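Local coordinates for nickel-dependent hydrogenase large subunit (Allochromatium vinosum, PDB 3MYR) that forms the nickel-iron catalytic half of a heterodimeric [NiFe] hydrogenase that oxidises molecular hydrogen and passes the electrons to an acceptor, at the interface of chains B and A. Numbering follows the deposited sequence. Chains: chain A, Nickel-dependent hydrogenase large subunit; chain B, Hydrogenase (NiFe) small subunit HydA.

The interface of chains B and A. Residues chain B 202-203, 262; chain A 218, 222, 463, 465, 468.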
loop_
_atom_site.group_PDB
_atom_site.type_symbol
_atom_site.label_atom_id
_atom_site.label_comp_id
_atom_site.label_asym_id
_atom_site.label_seq_id
_atom_site.Cartn_x
_atom_site.Cartn_y
_atom_site.Cartn_z
ATOM N N SER B 202 4.068 -27.842 13.521
ATOM C CA SER B 202 3.013 -26.853 13.295
ATOM C C SER B 202 3.640 -25.539 13.708
ATOM O O SER B 202 4.800 -25.547 14.147
ATOM C CB SER B 202 1.769 -27.161 14.159
ATOM O OG SER B 202 2.046 -26.781 15.485
ATOM N N PHE B 203 2.893 -24.437 13.606
ATOM C CA PHE B 203 3.373 -23.115 13.950
ATOM C C PHE B 203 3.484 -22.806 15.424
ATOM O O PHE B 203 4.141 -21.784 15.821
ATOM C CB PHE B 203 2.579 -22.035 13.173
ATOM C CG PHE B 203 2.662 -22.250 11.714
ATOM C CD1 PHE B 203 3.769 -21.805 10.998
ATOM C CD2 PHE B 203 1.681 -23.008 11.052
ATOM C CE1 PHE B 203 3.895 -22.093 9.638
ATOM C CE2 PHE B 203 1.800 -23.257 9.718
ATOM C CZ PHE B 203 2.933 -22.827 9.013
ATOM N N TYR B 262 3.761 -24.561 1.533
ATOM C CA TYR B 262 3.850 -25.346 2.753
ATOM C C TYR B 262 4.256 -26.799 2.508
ATOM O O TYR B 262 4.092 -27.603 3.379
ATOM C CB TYR B 262 2.547 -25.259 3.544
ATOM C CG TYR B 262 2.278 -23.817 3.956
ATOM C CD1 TYR B 262 2.984 -23.244 5.010
ATOM C CD2 TYR B 262 1.328 -23.022 3.269
ATOM C CE1 TYR B 262 2.792 -21.893 5.367
ATOM C CE2 TYR B 262 1.132 -21.635 3.625
ATOM C CZ TYR B 262 1.853 -21.106 4.662
ATOM O OH TYR B 262 1.589 -19.844 5.111
ATOM N N VAL A 218 -0.617 -16.903 8.689
ATOM C CA VAL A 218 -1.021 -18.272 8.375
ATOM C C VAL A 218 -2.516 -18.448 8.560
ATOM O O VAL A 218 -3.136 -17.842 9.472
ATOM C CB VAL A 218 -0.380 -19.379 9.256
ATOM C CG1 VAL A 218 0.909 -19.681 8.792
ATOM C CG2 VAL A 218 -0.344 -18.958 10.715
ATOM N N VAL A 222 -1.465 -17.098 13.906
ATOM C CA VAL A 222 -0.297 -16.310 13.494
ATOM C C VAL A 222 0.910 -17.224 13.541
ATOM O O VAL A 222 0.907 -18.228 14.285
ATOM C CB VAL A 222 -0.093 -15.050 14.374
ATOM C CG1 VAL A 222 -1.324 -14.099 14.217
ATOM C CG2 VAL A 222 0.099 -15.473 15.931
ATOM N N PHE A 463 -2.010 -20.868 17.255
ATOM C CA PHE A 463 -2.359 -21.503 15.977
ATOM C C PHE A 463 -3.277 -22.679 16.166
ATOM O O PHE A 463 -2.974 -23.603 16.944
ATOM C CB PHE A 463 -1.057 -21.937 15.267
ATOM C CG PHE A 463 -1.279 -22.682 13.980
ATOM C CD1 PHE A 463 -1.044 -24.058 13.905
ATOM C CD2 PHE A 463 -1.675 -22.013 12.833
ATOM C CE1 PHE A 463 -1.202 -24.755 12.643
ATOM C CE2 PHE A 463 -1.909 -22.708 11.594
ATOM C CZ PHE A 463 -1.662 -24.081 11.522
ATOM N N GLU A 465 -4.331 -25.808 14.650
ATOM C CA GLU A 465 -3.876 -26.730 13.615
ATOM C C GLU A 465 -4.953 -27.674 13.057
ATOM O O GLU A 465 -4.687 -28.466 12.131
ATOM C CB GLU A 465 -2.689 -27.582 14.110
ATOM C CG GLU A 465 -3.018 -28.703 15.228
ATOM C CD GLU A 465 -3.401 -28.160 16.704
ATOM O OE1 GLU A 465 -3.628 -26.926 16.999
ATOM O OE2 GLU A 465 -3.504 -29.036 17.619
ATOM N N TRP A 468 -5.583 -27.777 9.313
ATOM C CA TRP A 468 -4.402 -27.416 8.498
ATOM C C TRP A 468 -4.224 -28.310 7.261
ATOM O O TRP A 468 -3.849 -27.824 6.208
ATOM C CB TRP A 468 -3.137 -27.444 9.362
ATOM C CG TRP A 468 -1.897 -27.122 8.580
ATOM C CD1 TRP A 468 -0.889 -27.990 8.207
ATOM C CD2 TRP A 468 -1.555 -25.822 8.012
ATOM N NE1 TRP A 468 0.057 -27.280 7.456
ATOM C CE2 TRP A 468 -0.332 -25.961 7.348
ATOM C CE3 TRP A 468 -2.198 -24.562 8.002
ATOM C CZ2 TRP A 468 0.277 -24.887 6.650
ATOM C CZ3 TRP A 468 -1.562 -23.460 7.327
ATOM C CH2 TRP A 468 -0.359 -23.652 6.667
HETATM O O HOH W 1 2.278 -19.694 16.064
HETATM O O HOH W 2 2.480 -28.534 5.873
#
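The ring of B:Phe203 meets chain A on one face and at its rim. On the face, methyl CG1 of A:Val218 sits over the ring centre in a CH-pi contact, 3.8 Å from the centroid. At the rim, A:Phe463 and A:Trp468 are both turned steeply to it. The corner CD2 of B:Phe203 points into the centre of the A:Phe463 face, with CZ of A:Phe463 at 3.5 Å. The next corner, CE2, meets the A:Trp468 face nearer its rim, 3.8 Å from CH2 of A:Trp468. With B:Tyr262 the roles change. Here A:Trp468 supplies the edge. Its CZ2 and CH2 press on one face of the tyrosine ring, and CZ2 lies 3.5 Å from CG of B:Tyr262, with the planes at 83°. The indole thus gives a face to one chain B ring and an edge to the other. Its CG lies opposite the backbone N (chi1 178°), which carries the indole out to reach both rings. The hydroxyl OH of B:Tyr262 comes to 3.7 Å from CG1 of A:Val218. Were B:Tyr262 an alanine, the CZ2-CH2 edge of A:Trp468 would probably lose the ring face it rests on, and a gap would be likely to open beside A:Val218.

Two waters join the chains. One lies 2.8 Å from the carbonyl O of B:Phe203 and also meets the carbonyl O of A:Val222. The other links the indole NE1 of A:Trp468 to the carbonyl O of B:Tyr262, with a nearly straight N-H approach (170°). CB of B:Ser202 adds a looser contact to the A:Phe463 rim.

This is a mainly aromatic patch of the large-small subunit interface of the heterodimer. All of its residues lie in loops. B:Ser202 and B:Phe203 precede helix 206-210, B:Tyr262 follows the short helical turn 255-257, and the 463-468 stretch of chain A runs between helix 426-456 and the short helical turn 470-472.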